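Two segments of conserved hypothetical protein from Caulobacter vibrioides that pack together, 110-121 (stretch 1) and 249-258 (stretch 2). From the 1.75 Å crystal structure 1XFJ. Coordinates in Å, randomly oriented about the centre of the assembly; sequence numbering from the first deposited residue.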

# COMPACT_ATOMS: atom_id res chain seq x y z
N MSE A 110 4.06 -2.91 -1.27
CA MSE A 110 3.43 -4.18 -1.62
C MSE A 110 2.34 -4.54 -0.63
O MSE A 110 2.43 -4.22 0.55
CB MSE A 110 4.45 -5.31 -1.61
CG MSE A 110 5.63 -5.16 -2.52
SE MSE A 110 6.75 -6.71 -2.29
CE MSE A 110 7.54 -6.24 -0.59
N ALA A 111 1.32 -5.25 -1.11
CA ALA A 111 0.23 -5.66 -0.25
C ALA A 111 -0.67 -6.71 -0.89
O ALA A 111 -0.66 -6.90 -2.11
CB ALA A 111 -0.60 -4.45 0.16
N ALA A 112 -1.45 -7.38 -0.05
CA ALA A 112 -2.40 -8.39 -0.47
C ALA A 112 -3.42 -8.48 0.65
O ALA A 112 -3.62 -9.54 1.24
CB ALA A 112 -1.69 -9.73 -0.67
N ASP A 113 -4.04 -7.33 0.93
CA ASP A 113 -5.05 -7.12 1.96
C ASP A 113 -4.71 -5.86 2.77
O ASP A 113 -5.59 -5.07 3.08
CB ASP A 113 -5.16 -8.30 2.92
CG ASP A 113 -6.10 -9.38 2.43
OD1 ASP A 113 -6.71 -9.21 1.35
OD2 ASP A 113 -6.23 -10.41 3.12
N CYS A 114 -3.44 -5.68 3.10
CA CYS A 114 -3.05 -4.50 3.85
C CYS A 114 -3.27 -3.28 2.96
O CYS A 114 -3.36 -3.41 1.75
CB CYS A 114 -1.60 -4.61 4.31
SG CYS A 114 -1.43 -5.87 5.60
N ALA A 115 -3.37 -2.11 3.58
CA ALA A 115 -3.65 -0.89 2.82
C ALA A 115 -2.46 -0.11 2.29
O ALA A 115 -1.63 0.38 3.07
CB ALA A 115 -4.52 0.03 3.66
N PRO A 116 -2.35 0.01 0.96
CA PRO A 116 -1.23 0.77 0.40
C PRO A 116 -1.69 2.23 0.38
O PRO A 116 -2.87 2.51 0.15
CB PRO A 116 -1.09 0.19 -1.01
CG PRO A 116 -2.51 -0.11 -1.38
CD PRO A 116 -3.09 -0.70 -0.10
N VAL A 117 -0.77 3.15 0.62
CA VAL A 117 -1.12 4.57 0.62
C VAL A 117 -0.14 5.35 -0.24
O VAL A 117 1.07 5.25 -0.07
CB VAL A 117 -1.10 5.16 2.05
CG1 VAL A 117 -1.63 6.59 2.02
CG2 VAL A 117 -1.94 4.30 2.98
N LEU A 118 -0.69 6.13 -1.17
CA LEU A 118 0.14 6.95 -2.04
C LEU A 118 -0.11 8.40 -1.64
O LEU A 118 -1.26 8.84 -1.55
CB LEU A 118 -0.25 6.73 -3.51
CG LEU A 118 -0.09 5.29 -4.00
CD1 LEU A 118 -0.49 5.20 -5.47
CD2 LEU A 118 1.34 4.83 -3.81
N LEU A 119 0.97 9.13 -1.39
CA LEU A 119 0.87 10.53 -0.98
C LEU A 119 1.72 11.43 -1.84
O LEU A 119 2.71 10.99 -2.43
CB LEU A 119 1.32 10.69 0.48
CG LEU A 119 0.67 9.82 1.54
CD1 LEU A 119 1.47 8.53 1.68
CD2 LEU A 119 0.65 10.56 2.87
N VAL A 120 1.36 12.70 -1.89
CA VAL A 120 2.10 13.66 -2.69
C VAL A 120 1.83 15.10 -2.28
O VAL A 120 0.72 15.44 -1.90
CB VAL A 120 1.75 13.51 -4.19
CG1 VAL A 120 0.26 13.66 -4.39
CG2 VAL A 120 2.49 14.57 -5.02
N ASP A 121 2.88 15.92 -2.33
CA ASP A 121 2.74 17.34 -2.06
C ASP A 121 3.08 17.90 -3.44
O ASP A 121 4.25 17.94 -3.82
CB ASP A 121 3.77 17.84 -1.05
CG ASP A 121 3.67 19.34 -0.82
OD1 ASP A 121 3.28 20.05 -1.77
OD2 ASP A 121 4.00 19.81 0.28
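Stretch 2, residues 249-258: DYGRLLSAIT

Stretch 2 is extended throughout, a loop at 249-252 leading into a strand from Leu253, and it meets stretch 1 in two ways. Against the strand end at Met110 and Ala111 it runs antiparallel; beyond the turn at 112-114, strand 115-121 runs nearly parallel to strand 253-258, at 7° and 7.2 Å at closest approach, too far for backbone pairing, so side chains fill the gap.

Backbone hydrogen bonds fix the register. Ala111 and Leu253 form a reciprocal pair, Ala111 N to Leu253 O at 2.9 Å and Leu253 N to Ala111 O at 2.7 Å. Next to it Met110, a selenomethionine, faces Leu254 in a non-hydrogen-bonded pair, and Met110 CA lies 3.2 Å from Leu253 O in a CA-H...O contact.

Side-chain packing, mostly apolar, accounts for much of the remaining contact. Met110 CG reaches Leu254 CD1 at 4.0 Å, and the small Ala112 sets its CB 3.8 Å from Tyr250 CD1. Along the parallel strands Pro116, Leu118 and Val120 alternate toward stretch 2, as do Ser255 and Ile257 toward stretch 1. Branched side chains span this spacing: Leu118 CD2 lies 4.1 Å from Ile257 CG2, and Val120 CB 4.1 Å from Ile257 CD1. Compact Ser255 brings OG to 3.3 Å from Pro116 CB, a van der Waals contact and not a hydrogen bond.

Within stretch 2, a salt bridge from Arg252 NH2 to Asp249 OD1, 3.0 Å, braces the loop.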

# COMPACT_ATOMS: atom_id res chain seq x y z
N ASP A 249 0.97 -19.55 0.61
CA ASP A 249 1.56 -18.28 0.20
C ASP A 249 0.55 -17.54 -0.67
O ASP A 249 -0.55 -18.03 -0.92
CB ASP A 249 2.85 -18.55 -0.58
CG ASP A 249 3.69 -17.30 -0.81
OD1 ASP A 249 3.63 -16.38 0.03
OD2 ASP A 249 4.42 -17.26 -1.81
N TYR A 250 0.93 -16.35 -1.14
CA TYR A 250 0.04 -15.56 -1.98
C TYR A 250 0.82 -14.54 -2.77
O TYR A 250 1.94 -14.18 -2.41
CB TYR A 250 -1.00 -14.85 -1.11
CG TYR A 250 -0.41 -14.23 0.14
CD1 TYR A 250 0.12 -12.94 0.12
CD2 TYR A 250 -0.33 -14.96 1.32
CE1 TYR A 250 0.73 -12.39 1.25
CE2 TYR A 250 0.27 -14.43 2.45
CZ TYR A 250 0.80 -13.15 2.42
OH TYR A 250 1.40 -12.65 3.55
N GLY A 251 0.23 -14.08 -3.87
CA GLY A 251 0.89 -13.08 -4.69
C GLY A 251 0.79 -11.74 -4.00
O GLY A 251 -0.07 -11.55 -3.13
N ARG A 252 1.66 -10.81 -4.37
CA ARG A 252 1.68 -9.47 -3.77
C ARG A 252 1.40 -8.41 -4.83
O ARG A 252 1.97 -8.45 -5.92
CB ARG A 252 3.04 -9.19 -3.12
CG ARG A 252 3.65 -10.37 -2.37
CD ARG A 252 2.71 -10.92 -1.31
NE ARG A 252 3.19 -12.20 -0.79
CZ ARG A 252 4.27 -12.34 -0.02
NH1 ARG A 252 4.99 -11.27 0.32
NH2 ARG A 252 4.65 -13.54 0.38
N LEU A 253 0.52 -7.47 -4.49
CA LEU A 253 0.16 -6.38 -5.39
C LEU A 253 1.05 -5.18 -5.13
O LEU A 253 1.38 -4.89 -3.98
CB LEU A 253 -1.28 -5.95 -5.13
CG LEU A 253 -2.36 -7.02 -5.26
CD1 LEU A 253 -3.62 -6.57 -4.54
CD2 LEU A 253 -2.62 -7.28 -6.74
N LEU A 254 1.43 -4.47 -6.18
CA LEU A 254 2.26 -3.29 -6.01
C LEU A 254 1.42 -2.04 -6.20
O LEU A 254 0.47 -2.03 -6.98
CB LEU A 254 3.40 -3.28 -7.03
CG LEU A 254 4.44 -2.19 -6.76
CD1 LEU A 254 5.25 -2.59 -5.54
CD2 LEU A 254 5.36 -2.00 -7.95
N SER A 255 1.76 -0.99 -5.46
CA SER A 255 1.10 0.30 -5.57
C SER A 255 2.28 1.25 -5.59
O SER A 255 3.17 1.13 -4.75
CB SER A 255 0.21 0.58 -4.35
OG SER A 255 -0.87 -0.34 -4.30
N ALA A 256 2.32 2.17 -6.54
CA ALA A 256 3.47 3.06 -6.61
C ALA A 256 3.17 4.43 -7.17
O ALA A 256 2.14 4.66 -7.82
CB ALA A 256 4.58 2.40 -7.43
N ILE A 257 4.09 5.36 -6.93
CA ILE A 257 3.94 6.72 -7.40
C ILE A 257 5.33 7.27 -7.70
O ILE A 257 6.32 6.85 -7.10
CB ILE A 257 3.23 7.58 -6.31
CG1 ILE A 257 2.97 8.99 -6.84
CG2 ILE A 257 4.07 7.61 -5.03
CD1 ILE A 257 2.02 9.79 -5.96
N THR A 258 5.41 8.19 -8.65
CA THR A 258 6.70 8.74 -9.02
C THR A 258 6.61 10.17 -9.54
O THR A 258 5.57 10.59 -10.06
CB THR A 258 7.35 7.89 -10.13
OG1 THR A 258 8.66 8.40 -10.44
CG2 THR A 258 6.50 7.92 -11.40